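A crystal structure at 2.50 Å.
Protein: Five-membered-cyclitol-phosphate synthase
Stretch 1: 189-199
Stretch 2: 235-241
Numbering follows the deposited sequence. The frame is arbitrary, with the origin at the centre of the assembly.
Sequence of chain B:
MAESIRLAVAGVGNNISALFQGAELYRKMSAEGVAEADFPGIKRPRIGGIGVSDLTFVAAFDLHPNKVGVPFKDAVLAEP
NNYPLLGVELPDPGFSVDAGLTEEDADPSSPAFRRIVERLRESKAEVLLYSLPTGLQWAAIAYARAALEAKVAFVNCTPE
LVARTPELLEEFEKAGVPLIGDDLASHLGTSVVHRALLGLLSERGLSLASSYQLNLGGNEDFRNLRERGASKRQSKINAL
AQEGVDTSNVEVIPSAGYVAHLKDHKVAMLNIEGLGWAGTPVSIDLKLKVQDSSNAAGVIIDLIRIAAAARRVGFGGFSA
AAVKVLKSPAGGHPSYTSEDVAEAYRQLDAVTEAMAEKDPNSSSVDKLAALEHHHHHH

Stretch 1 (189-199) GTSVVHRALLG
Stretch 2 (235-241) SKINALA

How do the two backbones run past each other? Stretch 1 leaves Gly189, the N-cap residue (phi/psi -104/154), and is helical from Thr190 through Gly199, with phi/psi near -65/-43 along most of its length. Its regular ladder includes His194 N to Thr190 O at 2.9 Å and Leu198 N to His194 O at 3.0 Å, while at the start Val192 N and Val193 N each reach Gly189 O at 3.3 Å, both weak bonds. Stretch 2 enters already helical at Ser235, and Ala239 N reaches Ser235 O at 3.3 Å; Leu240 has phi/psi -86/-10. The axes run in nearly the same direction, at a signed crossing angle of -24°, and approach to 9.8 Å. In register, Ser191 CA lies 6.3 Å from Lys236 CA, and Arg195 CA lies 5.2 Å from Leu240 CA.

What fills the space between them? Leu240 contributes the largest single share of the covered area. Its CA-to-CB bond points sideways, but the m,t rotamer (chi1 -40°, chi2 -173°) brings its end nearer to stretch 1. Leu240 CD1 sits over one face of the His194 ring, 3.9 Å from the centroid and 22° off the normal, a CH-pi contact. His194, with chi1 t, points toward stretch 2, and its two ring nitrogens are hydrogen-bonded elsewhere in the structure. Leu240 CD2 packs 3.9 Å from Arg195 CB, and Leu240 CB lies 4.1 Å from Leu198 CD1. Leu198 is also m,t and points toward stretch 2, so two buried leucines meet in an apolar contact.

How does an exposed, charged arginine take part? Arg195 has chi1 to chi3 all t, with chi4 at 114°. This extended chain carries the guanidinium to Ala239, whose carbonyl lies over one face of the group. Arg195 NH1 is only 2.6 Å from Ala239 O, yet the angle is poor and the pair is not a hydrogen bond. Ala239 points toward stretch 1, its short side chain placing CB 3.8 Å from Arg195 NH1.

What else joins the contact, around Ser191 and Lys236? Ser191, with chi1 at -94°, points toward stretch 2 and sets OG 3.9 Å from Lys236 CB, a van der Waals contact with carbon. Lys236 starts sideways, then its m,t,t chain with chi4 at -104° brings NZ to 4.0 Å from Thr190 CB. The contact buries 384 Å² in total and no hydrogen bond crosses it; van der Waals packing predominates, alongside the CH-pi contact and the close arginine approach.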

ATOM      1  N   GLY B 189      16.176   1.599   9.384  1.00 34.72           N
ATOM      2  CA  GLY B 189      15.732   0.225   9.627  1.00 33.39           C
ATOM      3  C   GLY B 189      14.263   0.150   9.818  1.00 32.59           C
ATOM      4  O   GLY B 189      13.691   1.131  10.283  1.00 33.50           O
ATOM      5  N   THR B 190      13.717  -1.019   9.512  1.00 31.80           N
ATOM      6  CA  THR B 190      12.299  -1.354   9.678  1.00 31.41           C
ATOM      7  C   THR B 190      11.819  -0.841  11.027  1.00 31.93           C
ATOM      8  O   THR B 190      10.686  -0.255  11.094  1.00 30.92           O
ATOM      9  CB  THR B 190      12.170  -2.868   9.539  1.00 31.51           C
ATOM     10  OG1 THR B 190      12.946  -3.279   8.408  1.00 31.38           O
ATOM     11  CG2 THR B 190      10.728  -3.279   9.408  1.00 31.66           C
ATOM     12  N   SER B 191      12.622  -1.127  12.073  1.00 32.40           N
ATOM     13  CA  SER B 191      12.175  -1.059  13.481  1.00 32.76           C
ATOM     14  C   SER B 191      12.109   0.410  13.927  1.00 32.86           C
ATOM     15  O   SER B 191      11.190   0.773  14.709  1.00 32.95           O
ATOM     16  CB  SER B 191      13.029  -1.973  14.378  1.00 34.42           C
ATOM     17  OG  SER B 191      12.417  -3.295  14.542  1.00 36.18           O
ATOM     18  N   VAL B 192      13.027   1.257  13.464  1.00 32.33           N
ATOM     19  CA  VAL B 192      12.940   2.701  13.796  1.00 32.19           C
ATOM     20  C   VAL B 192      11.692   3.276  13.118  1.00 29.77           C
ATOM     21  O   VAL B 192      11.023   4.059  13.770  1.00 29.78           O
ATOM     22  CB  VAL B 192      14.225   3.466  13.435  1.00 34.74           C
ATOM     23  CG1 VAL B 192      14.442   3.591  11.914  1.00 35.79           C
ATOM     24  CG2 VAL B 192      14.191   4.844  14.076  1.00 35.85           C
ATOM     25  N   VAL B 193      11.331   2.858  11.913  1.00 27.66           N
ATOM     26  CA  VAL B 193      10.058   3.330  11.293  1.00 27.28           C
ATOM     27  C   VAL B 193       8.883   2.823  12.111  1.00 26.78           C
ATOM     28  O   VAL B 193       8.026   3.597  12.427  1.00 26.54           O
ATOM     29  CB  VAL B 193       9.838   2.925   9.827  1.00 27.19           C
ATOM     30  CG1 VAL B 193       8.505   3.461   9.334  1.00 27.43           C
ATOM     31  CG2 VAL B 193      10.960   3.372   8.929  1.00 27.35           C
ATOM     32  N   HIS B 194       8.811   1.531  12.399  1.00 26.93           N
ATOM     33  CA  HIS B 194       7.643   0.981  13.140  1.00 27.00           C
ATOM     34  C   HIS B 194       7.495   1.727  14.472  1.00 27.66           C
ATOM     35  O   HIS B 194       6.380   2.152  14.837  1.00 27.06           O
ATOM     36  CB  HIS B 194       7.806  -0.522  13.331  1.00 26.63           C
ATOM     37  CG  HIS B 194       6.567  -1.205  13.778  1.00 26.53           C
ATOM     38  ND1 HIS B 194       6.455  -2.558  13.723  1.00 26.57           N
ATOM     39  CD2 HIS B 194       5.378  -0.739  14.196  1.00 26.68           C
ATOM     40  CE1 HIS B 194       5.241  -2.901  14.106  1.00 26.73           C
ATOM     41  NE2 HIS B 194       4.566  -1.814  14.398  1.00 26.94           N
ATOM     42  N   ARG B 195       8.623   1.899  15.149  1.00 28.99           N
ATOM     43  CA  ARG B 195       8.716   2.439  16.525  1.00 31.12           C
ATOM     44  C   ARG B 195       8.269   3.905  16.511  1.00 29.62           C
ATOM     45  O   ARG B 195       7.600   4.292  17.440  1.00 28.76           O
ATOM     46  CB  ARG B 195      10.156   2.164  17.013  1.00 34.32           C
ATOM     47  CG  ARG B 195      10.560   2.807  18.328  1.00 38.27           C
ATOM     48  CD  ARG B 195      12.077   2.707  18.561  1.00 42.29           C
ATOM     49  NE  ARG B 195      12.365   3.297  19.871  1.00 46.56           N
ATOM     50  CZ  ARG B 195      12.829   2.651  20.956  1.00 51.24           C
ATOM     51  NH1 ARG B 195      13.162   1.370  20.904  1.00 51.87           N
ATOM     52  NH2 ARG B 195      12.991   3.309  22.096  1.00 53.04           N
ATOM     53  N   ALA B 196       8.696   4.678  15.504  1.00 28.82           N
ATOM     54  CA  ALA B 196       8.373   6.106  15.369  1.00 28.97           C
ATOM     55  C   ALA B 196       6.853   6.246  15.240  1.00 28.74           C
ATOM     56  O   ALA B 196       6.285   7.173  15.877  1.00 29.72           O
ATOM     57  CB  ALA B 196       9.079   6.712  14.175  1.00 29.42           C
ATOM     58  N   LEU B 197       6.219   5.386  14.448  1.00 27.45           N
ATOM     59  CA  LEU B 197       4.771   5.479  14.175  1.00 27.41           C
ATOM     60  C   LEU B 197       4.031   5.108  15.437  1.00 27.79           C
ATOM     61  O   LEU B 197       3.017   5.759  15.732  1.00 28.63           O
ATOM     62  CB  LEU B 197       4.361   4.614  12.974  1.00 26.87           C
ATOM     63  CG  LEU B 197       4.822   5.187  11.632  1.00 26.73           C
ATOM     64  CD1 LEU B 197       4.592   4.254  10.454  1.00 26.54           C
ATOM     65  CD2 LEU B 197       4.176   6.530  11.384  1.00 26.93           C
ATOM     66  N   LEU B 198       4.497   4.080  16.151  1.00 28.15           N
ATOM     67  CA  LEU B 198       3.815   3.643  17.393  1.00 28.00           C
ATOM     68  C   LEU B 198       3.989   4.748  18.416  1.00 28.08           C
ATOM     69  O   LEU B 198       2.988   5.048  19.082  1.00 28.48           O
ATOM     70  CB  LEU B 198       4.329   2.282  17.852  1.00 27.63           C
ATOM     71  CG  LEU B 198       3.704   1.095  17.120  1.00 27.53           C
ATOM     72  CD1 LEU B 198       4.427  -0.206  17.518  1.00 27.60           C
ATOM     73  CD2 LEU B 198       2.207   0.964  17.410  1.00 27.74           C
ATOM     74  N   GLY B 199       5.177   5.353  18.451  1.00 28.14           N
ATOM     75  CA  GLY B 199       5.506   6.555  19.255  1.00 29.06           C
ATOM     76  C   GLY B 199       4.454   7.652  19.108  1.00 30.15           C
ATOM     77  O   GLY B 199       3.975   8.125  20.140  1.00 31.05           O
ATOM     78  N   SER B 235      15.035  -8.359  20.011  1.00 69.95           N
ATOM     79  CA  SER B 235      15.539  -6.975  19.804  1.00 72.03           C
ATOM     80  C   SER B 235      14.461  -6.111  19.126  1.00 71.31           C
ATOM     81  O   SER B 235      14.277  -4.951  19.547  1.00 69.36           O
ATOM     82  CB  SER B 235      16.838  -6.988  19.002  1.00 71.53           C
ATOM     83  OG  SER B 235      17.913  -7.510  19.788  1.00 73.23           O
ATOM     84  N   LYS B 236      13.763  -6.666  18.130  1.00 70.97           N
ATOM     85  CA  LYS B 236      12.717  -5.963  17.337  1.00 68.77           C
ATOM     86  C   LYS B 236      11.513  -5.607  18.231  1.00 70.02           C
ATOM     87  O   LYS B 236      10.982  -4.472  18.066  1.00 71.09           O
ATOM     88  CB  LYS B 236      12.311  -6.808  16.123  1.00 68.31           C
ATOM     89  CG  LYS B 236      13.418  -7.099  15.108  1.00 69.29           C
ATOM     90  CD  LYS B 236      12.919  -7.483  13.712  1.00 70.52           C
ATOM     91  CE  LYS B 236      13.869  -7.149  12.578  1.00 71.04           C
ATOM     92  NZ  LYS B 236      13.415  -5.950  11.819  1.00 70.37           N
ATOM     93  N   ILE B 237      11.095  -6.517  19.130  1.00 69.92           N
ATOM     94  CA  ILE B 237       9.783  -6.430  19.854  1.00 70.37           C
ATOM     95  C   ILE B 237       9.972  -5.573  21.122  1.00 71.49           C
ATOM     96  O   ILE B 237       8.962  -4.963  21.604  1.00 68.31           O
ATOM     97  CB  ILE B 237       9.127  -7.825  20.077  1.00 69.77           C
ATOM     98  CG1 ILE B 237       8.109  -7.830  21.230  1.00 70.76           C
ATOM     99  CG2 ILE B 237      10.147  -8.951  20.212  1.00 69.81           C
ATOM    100  CD1 ILE B 237       6.747  -7.232  20.873  1.00 70.58           C
ATOM    101  N   ASN B 238      11.223  -5.501  21.604  1.00 71.65           N
ATOM    102  CA  ASN B 238      11.692  -4.625  22.716  1.00 70.68           C
ATOM    103  C   ASN B 238      11.634  -3.150  22.275  1.00 67.13           C
ATOM    104  O   ASN B 238      11.076  -2.296  23.053  1.00 60.63           O
ATOM    105  CB  ASN B 238      13.123  -4.990  23.137  1.00 72.86           C
ATOM    106  CG  ASN B 238      13.235  -6.211  24.031  1.00 72.47           C
ATOM    107  OD1 ASN B 238      12.355  -6.484  24.849  1.00 70.51           O
ATOM    108  ND2 ASN B 238      14.350  -6.916  23.918  1.00 69.67           N
ATOM    109  N   ALA B 239      12.218  -2.892  21.088  1.00 65.29           N
ATOM    110  CA  ALA B 239      12.214  -1.616  20.317  1.00 64.99           C
ATOM    111  C   ALA B 239      10.842  -0.942  20.437  1.00 64.14           C
ATOM    112  O   ALA B 239      10.793   0.283  20.698  1.00 65.71           O
ATOM    113  CB  ALA B 239      12.579  -1.836  18.858  1.00 61.98           C
ATOM    114  N   LEU B 240       9.766  -1.718  20.315  1.00 61.28           N
ATOM    115  CA  LEU B 240       8.391  -1.173  20.247  1.00 60.09           C
ATOM    116  C   LEU B 240       7.846  -0.968  21.675  1.00 64.17           C
ATOM    117  O   LEU B 240       6.820  -0.261  21.801  1.00 67.80           O
ATOM    118  CB  LEU B 240       7.559  -2.094  19.345  1.00 56.96           C
ATOM    119  CG  LEU B 240       8.287  -2.621  18.099  1.00 55.28           C
ATOM    120  CD1 LEU B 240       7.356  -3.380  17.174  1.00 54.87           C
ATOM    121  CD2 LEU B 240       8.968  -1.505  17.322  1.00 55.07           C
ATOM    122  N   ALA B 241       8.541  -1.476  22.715  1.00 66.56           N
ATOM    123  CA  ALA B 241       8.339  -1.107  24.143  1.00 67.05           C
ATOM    124  C   ALA B 241       9.654  -0.606  24.748  1.00 68.17           C
ATOM    125  O   ALA B 241       9.874   0.621  24.672  1.00 68.57           O
ATOM    126  CB  ALA B 241       7.784  -2.273  24.924  1.00 67.86           C
TER